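Local coordinates for protein Phosphoglucosamine/phosphogalactosamine mutase (Sulfolobus tokodaii, PDB 2F7L) that interconverts the 6-phosphates and 1-phosphates of glucosamine and galactosamine on the way to UDP-GlcNAc and UDP-GalNAc, at residues A[168-182]-A[192-206]. Sequence-based numbering, arbitrary orientation.
Sequences IKKKNYKVLIDPANS and ARALGCKIYTINGNL
Ile168 lies alongside Leu195, its CG2 branch 3.7 Å from Leu195 CB, bringing helix 165-171 against the first residue after helix 188-194. The aliphatic part of Lys169 passes Gly196, its CG 3.8 Å from Gly196 N, while its amine pairs with Glu166. From Tyr173 onward the backbones run parallel, their strand axes 27° apart. Tyr173 O accepts from Lys198 N (2.7 Å), and four further backbone bonds follow, up to Ile202 N on Ile177 O (2.9 Å). Lys174 reaches obliquely past the Tyr200 ring: with CG anti to the backbone N (chi1 -157°) and the chain extended beyond it, CG comes within 3.6 Å of Tyr200 CE1, and the amine bonds to Leu232 O. The Tyr200 hydroxyl is bonded by Lys198 NZ. An alanine in place of Tyr200 would probably leave the methylenes of Lys174 without their aromatic neighbour and the Lys198 amine without this partner. Val175 and Ile177 face the other way, onto Cys197, Ala192 and Ile199; Ile177 CD1 sits 4.2 Å from Ala192 CB. At the end of the strand, Asp178 OD1 accepts from Ala180 N in an Asx turn and takes a weak bond from Asn203 ND2 (3.3 Å), while OD2 forms a salt bridge with Arg213. Asn181, in a type I' turn, fastens the two loops through its N to Asn203 O and through ND2 to Asn205 O (3.1 Å), a nearly straight bond of 174°. The two strands are the ends of a right-handed beta-alpha-beta unit in domain II of the phosphohexose mutase fold: 198-201 edges the sheet, 174-178 also pairs with 236-239, and helix 223-231 covers the Leu176 face, while helix 342-356 packs against Tyr173 and Cys197.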
loop_
_atom_site.group_PDB
_atom_site.type_symbol
_atom_site.label_atom_id
_atom_site.label_comp_id
_atom_site.label_asym_id
_atom_site.label_seq_id
_atom_site.Cartn_x
_atom_site.Cartn_y
_atom_site.Cartn_z
ATOM N N ILE A 168 -7.743 -24.173 -6.692
ATOM C CA ILE A 168 -7.380 -23.798 -5.332
ATOM C C ILE A 168 -8.324 -24.423 -4.320
ATOM O O ILE A 168 -7.905 -24.850 -3.245
ATOM C CB ILE A 168 -7.426 -22.265 -5.157
ATOM C CG1 ILE A 168 -6.467 -21.607 -6.146
ATOM C CG2 ILE A 168 -7.066 -21.881 -3.730
ATOM C CD1 ILE A 168 -6.673 -20.109 -6.291
ATOM N N LYS A 169 -9.603 -24.467 -4.664
ATOM C CA LYS A 169 -10.596 -25.016 -3.759
ATOM C C LYS A 169 -10.236 -26.456 -3.443
ATOM O O LYS A 169 -10.463 -26.944 -2.334
ATOM C CB LYS A 169 -11.996 -24.941 -4.387
ATOM C CG LYS A 169 -13.112 -24.909 -3.354
ATOM C CD LYS A 169 -14.495 -25.033 -3.968
ATOM C CE LYS A 169 -14.760 -23.949 -4.988
ATOM N NZ LYS A 169 -16.048 -24.174 -5.715
ATOM N N LYS A 170 -9.646 -27.118 -4.429
ATOM C CA LYS A 170 -9.247 -28.514 -4.311
ATOM C C LYS A 170 -8.183 -28.740 -3.244
ATOM O O LYS A 170 -8.240 -29.721 -2.507
ATOM C CB LYS A 170 -8.748 -29.015 -5.677
ATOM C CG LYS A 170 -8.100 -30.396 -5.700
ATOM C CD LYS A 170 -7.752 -30.797 -7.151
ATOM C CE LYS A 170 -6.969 -32.125 -7.242
ATOM N NZ LYS A 170 -7.684 -33.298 -6.623
ATOM N N LYS A 171 -7.218 -27.828 -3.167
ATOM C CA LYS A 171 -6.127 -27.932 -2.207
ATOM C C LYS A 171 -6.595 -27.775 -0.766
ATOM O O LYS A 171 -5.851 -28.054 0.170
ATOM C CB LYS A 171 -5.080 -26.867 -2.514
ATOM C CG LYS A 171 -4.433 -27.006 -3.875
ATOM C CD LYS A 171 -3.407 -28.128 -3.914
ATOM C CE LYS A 171 -2.849 -28.303 -5.313
ATOM N NZ LYS A 171 -1.683 -29.229 -5.329
ATOM N N ASN A 172 -7.840 -27.346 -0.598
ATOM C CA ASN A 172 -8.413 -27.100 0.722
ATOM C C ASN A 172 -7.329 -26.583 1.679
ATOM O O ASN A 172 -6.898 -27.283 2.584
ATOM C CB ASN A 172 -9.002 -28.373 1.312
ATOM C CG ASN A 172 -9.660 -28.124 2.654
ATOM O OD1 ASN A 172 -10.186 -27.027 2.896
ATOM N ND2 ASN A 172 -9.651 -29.133 3.529
ATOM N N TYR A 173 -6.895 -25.357 1.469
ATOM C CA TYR A 173 -5.821 -24.804 2.280
ATOM C C TYR A 173 -6.274 -24.431 3.686
ATOM O O TYR A 173 -7.447 -24.160 3.926
ATOM C CB TYR A 173 -5.252 -23.566 1.595
ATOM C CG TYR A 173 -4.305 -23.870 0.463
ATOM C CD1 TYR A 173 -3.213 -24.709 0.647
ATOM C CD2 TYR A 173 -4.480 -23.289 -0.787
ATOM C CE1 TYR A 173 -2.315 -24.960 -0.392
ATOM C CE2 TYR A 173 -3.587 -23.533 -1.835
ATOM C CZ TYR A 173 -2.509 -24.372 -1.631
ATOM O OH TYR A 173 -1.626 -24.609 -2.656
ATOM N N LYS A 174 -5.324 -24.423 4.613
ATOM C CA LYS A 174 -5.589 -24.059 5.998
ATOM C C LYS A 174 -4.878 -22.705 6.204
ATOM O O LYS A 174 -3.664 -22.668 6.405
ATOM C CB LYS A 174 -5.005 -25.129 6.924
ATOM C CG LYS A 174 -5.660 -25.182 8.296
ATOM C CD LYS A 174 -4.828 -25.974 9.317
ATOM C CE LYS A 174 -5.398 -25.810 10.746
ATOM N NZ LYS A 174 -4.538 -26.320 11.874
ATOM N N VAL A 175 -5.619 -21.599 6.158
ATOM C CA VAL A 175 -5.007 -20.270 6.288
ATOM C C VAL A 175 -5.346 -19.466 7.529
ATOM O O VAL A 175 -6.372 -19.692 8.169
ATOM C CB VAL A 175 -5.357 -19.350 5.058
ATOM C CG1 VAL A 175 -4.822 -19.953 3.770
ATOM C CG2 VAL A 175 -6.855 -19.140 4.953
ATOM N N LEU A 176 -4.473 -18.519 7.871
ATOM C CA LEU A 176 -4.722 -17.616 9.007
ATOM C C LEU A 176 -4.728 -16.188 8.455
ATOM O O LEU A 176 -3.880 -15.821 7.642
ATOM C CB LEU A 176 -3.667 -17.757 10.110
ATOM C CG LEU A 176 -3.768 -16.648 11.161
ATOM C CD1 LEU A 176 -3.231 -17.060 12.516
ATOM C CD2 LEU A 176 -2.977 -15.466 10.637
ATOM N N ILE A 177 -5.704 -15.397 8.892
ATOM C CA ILE A 177 -5.850 -14.021 8.445
ATOM C C ILE A 177 -5.834 -13.026 9.611
ATOM O O ILE A 177 -6.613 -13.139 10.560
ATOM C CB ILE A 177 -7.149 -13.872 7.650
ATOM C CG1 ILE A 177 -7.087 -14.742 6.387
ATOM C CG2 ILE A 177 -7.369 -12.433 7.291
ATOM C CD1 ILE A 177 -8.359 -14.742 5.540
ATOM N N ASP A 178 -4.911 -12.065 9.530
ATOM C CA ASP A 178 -4.742 -11.026 10.545
ATOM C C ASP A 178 -5.098 -9.678 9.930
ATOM O O ASP A 178 -4.233 -8.968 9.408
ATOM C CB ASP A 178 -3.292 -11.016 11.037
ATOM C CG ASP A 178 -3.067 -10.075 12.230
ATOM O OD1 ASP A 178 -4.029 -9.431 12.699
ATOM O OD2 ASP A 178 -1.910 -9.989 12.702
ATOM N N PRO A 179 -6.394 -9.317 9.967
ATOM C CA PRO A 179 -6.875 -8.053 9.410
ATOM C C PRO A 179 -6.614 -6.858 10.311
ATOM O O PRO A 179 -7.060 -5.741 10.019
ATOM C CB PRO A 179 -8.355 -8.325 9.207
ATOM C CG PRO A 179 -8.664 -9.209 10.337
ATOM C CD PRO A 179 -7.533 -10.173 10.339
ATOM N N ALA A 180 -5.901 -7.095 11.408
ATOM C CA ALA A 180 -5.548 -6.033 12.350
ATOM C C ALA A 180 -6.730 -5.295 12.958
ATOM O O ALA A 180 -6.713 -4.080 13.103
ATOM C CB ALA A 180 -4.596 -5.031 11.680
ATOM N N ASN A 181 -7.752 -6.041 13.334
ATOM C CA ASN A 181 -8.937 -5.454 13.950
ATOM C C ASN A 181 -9.655 -4.462 13.048
ATOM O O ASN A 181 -10.489 -3.675 13.508
ATOM C CB ASN A 181 -8.536 -4.793 15.252
ATOM C CG ASN A 181 -8.141 -5.797 16.281
ATOM O OD1 ASN A 181 -7.062 -5.725 16.881
ATOM N ND2 ASN A 181 -9.018 -6.754 16.500
ATOM N N SER A 182 -9.347 -4.524 11.759
ATOM C CA SER A 182 -9.959 -3.625 10.828
ATOM C C SER A 182 -10.674 -4.187 9.592
ATOM O O SER A 182 -10.773 -5.392 9.333
ATOM C CB SER A 182 -8.923 -2.605 10.391
ATOM O OG SER A 182 -9.505 -1.654 9.522
ATOM N N ALA A 192 -11.238 -16.072 0.911
ATOM C CA ALA A 192 -10.742 -17.377 1.365
ATOM C C ALA A 192 -11.855 -18.432 1.281
ATOM O O ALA A 192 -11.643 -19.547 0.785
ATOM C CB ALA A 192 -10.229 -17.288 2.804
ATOM N N ARG A 193 -13.038 -18.062 1.767
ATOM C CA ARG A 193 -14.199 -18.943 1.750
ATOM C C ARG A 193 -14.545 -19.415 0.337
ATOM O O ARG A 193 -14.979 -20.556 0.139
ATOM C CB ARG A 193 -15.399 -18.228 2.343
ATOM C CG ARG A 193 -16.357 -19.146 3.039
ATOM C CD ARG A 193 -17.391 -18.342 3.766
ATOM N NE ARG A 193 -18.041 -17.425 2.838
ATOM C CZ ARG A 193 -19.137 -16.719 3.109
ATOM N NH1 ARG A 193 -19.732 -16.812 4.293
ATOM N NH2 ARG A 193 -19.641 -15.914 2.191
ATOM N N ALA A 194 -14.357 -18.544 -0.647
ATOM C CA ALA A 194 -14.663 -18.929 -2.017
ATOM C C ALA A 194 -13.640 -19.926 -2.513
ATOM O O ALA A 194 -13.974 -20.814 -3.285
ATOM C CB ALA A 194 -14.698 -17.715 -2.936
ATOM N N LEU A 195 -12.393 -19.779 -2.075
ATOM C CA LEU A 195 -11.340 -20.705 -2.494
ATOM C C LEU A 195 -11.326 -21.911 -1.543
ATOM O O LEU A 195 -10.346 -22.635 -1.435
ATOM C CB LEU A 195 -9.994 -19.973 -2.510
ATOM C CG LEU A 195 -10.160 -18.629 -3.241
ATOM C CD1 LEU A 195 -8.833 -17.911 -3.391
ATOM C CD2 LEU A 195 -10.777 -18.874 -4.604
ATOM N N GLY A 196 -12.443 -22.118 -0.864
ATOM C CA GLY A 196 -12.560 -23.221 0.061
ATOM C C GLY A 196 -11.410 -23.519 1.023
ATOM O O GLY A 196 -10.831 -24.606 0.968
ATOM N N CYS A 197 -11.078 -22.596 1.921
ATOM C CA CYS A 197 -9.998 -22.854 2.868
ATOM C C CYS A 197 -10.587 -23.045 4.259
ATOM O O CYS A 197 -11.749 -22.728 4.491
ATOM C CB CYS A 197 -9.034 -21.658 2.956
ATOM S SG CYS A 197 -8.597 -20.814 1.417
ATOM N N LYS A 198 -9.788 -23.578 5.180
ATOM C CA LYS A 198 -10.231 -23.683 6.562
ATOM C C LYS A 198 -9.696 -22.314 6.987
ATOM O O LYS A 198 -8.508 -22.024 6.794
ATOM C CB LYS A 198 -9.500 -24.803 7.297
ATOM C CG LYS A 198 -10.198 -25.271 8.551
ATOM C CD LYS A 198 -9.346 -26.305 9.265
ATOM C CE LYS A 198 -10.157 -27.047 10.319
ATOM N NZ LYS A 198 -10.853 -26.101 11.211
ATOM N N ILE A 199 -10.562 -21.461 7.527
ATOM C CA ILE A 199 -10.150 -20.108 7.887
ATOM C C ILE A 199 -10.054 -19.805 9.369
ATOM O O ILE A 199 -10.997 -20.033 10.120
ATOM C CB ILE A 199 -11.109 -19.089 7.271
ATOM C CG1 ILE A 199 -11.266 -19.369 5.781
ATOM C CG2 ILE A 199 -10.598 -17.686 7.493
ATOM C CD1 ILE A 199 -12.477 -18.710 5.178
ATOM N N TYR A 200 -8.897 -19.300 9.783
ATOM C CA TYR A 200 -8.671 -18.906 11.169
ATOM C C TYR A 200 -8.275 -17.436 11.105
ATOM O O TYR A 200 -7.348 -17.074 10.359
ATOM C CB TYR A 200 -7.500 -19.665 11.792
ATOM C CG TYR A 200 -7.643 -21.161 11.848
ATOM C CD1 TYR A 200 -7.379 -21.941 10.726
ATOM C CD2 TYR A 200 -8.036 -21.801 13.029
ATOM C CE1 TYR A 200 -7.498 -23.315 10.771
ATOM C CE2 TYR A 200 -8.161 -23.175 13.088
ATOM C CZ TYR A 200 -7.891 -23.925 11.953
ATOM O OH TYR A 200 -8.014 -25.286 11.989
ATOM N N THR A 201 -8.956 -16.577 11.851
ATOM C CA THR A 201 -8.558 -15.190 11.821
ATOM C C THR A 201 -8.220 -14.754 13.225
ATOM O O THR A 201 -8.883 -15.127 14.214
ATOM C CB THR A 201 -9.651 -14.232 11.249
ATOM O OG1 THR A 201 -10.608 -13.938 12.269
ATOM C CG2 THR A 201 -10.354 -14.844 10.056
ATOM N N ILE A 202 -7.147 -13.980 13.301
ATOM C CA ILE A 202 -6.684 -13.436 14.554
ATOM C C ILE A 202 -7.025 -11.968 14.356
ATOM O O ILE A 202 -6.803 -11.397 13.282
ATOM C CB ILE A 202 -5.144 -13.709 14.762
ATOM C CG1 ILE A 202 -4.678 -13.160 16.092
ATOM C CG2 ILE A 202 -4.317 -13.034 13.705
ATOM C CD1 ILE A 202 -5.554 -13.521 17.224
ATOM N N ASN A 203 -7.652 -11.388 15.369
ATOM C CA ASN A 203 -8.051 -9.988 15.322
ATOM C C ASN A 203 -9.033 -9.684 14.193
ATOM O O ASN A 203 -8.950 -8.645 13.545
ATOM C CB ASN A 203 -6.787 -9.146 15.215
ATOM C CG ASN A 203 -5.820 -9.477 16.318
ATOM O OD1 ASN A 203 -6.218 -9.542 17.493
ATOM N ND2 ASN A 203 -4.557 -9.708 15.964
ATOM N N GLY A 204 -9.972 -10.605 13.981
ATOM C CA GLY A 204 -10.957 -10.454 12.925
ATOM C C GLY A 204 -12.125 -9.572 13.315
ATOM O O GLY A 204 -12.944 -9.220 12.475
ATOM N N ASN A 205 -12.230 -9.237 14.593
ATOM C CA ASN A 205 -13.304 -8.354 15.031
ATOM C C ASN A 205 -12.866 -6.901 14.802
ATOM O O ASN A 205 -11.676 -6.583 14.881
ATOM C CB ASN A 205 -13.627 -8.585 16.512
ATOM C CG ASN A 205 -12.447 -8.321 17.419
ATOM O OD1 ASN A 205 -12.521 -7.486 18.304
ATOM N ND2 ASN A 205 -11.356 -9.038 17.205
ATOM N N LEU A 206 -13.823 -6.033 14.499
ATOM C CA LEU A 206 -13.537 -4.622 14.256
ATOM C C LEU A 206 -13.305 -3.858 15.538
ATOM O O LEU A 206 -14.156 -3.855 16.424
ATOM C CB LEU A 206 -14.685 -3.980 13.490
ATOM C CG LEU A 206 -14.930 -4.585 12.101
ATOM C CD1 LEU A 206 -16.156 -3.941 11.479
ATOM C CD2 LEU A 206 -13.704 -4.379 11.207
#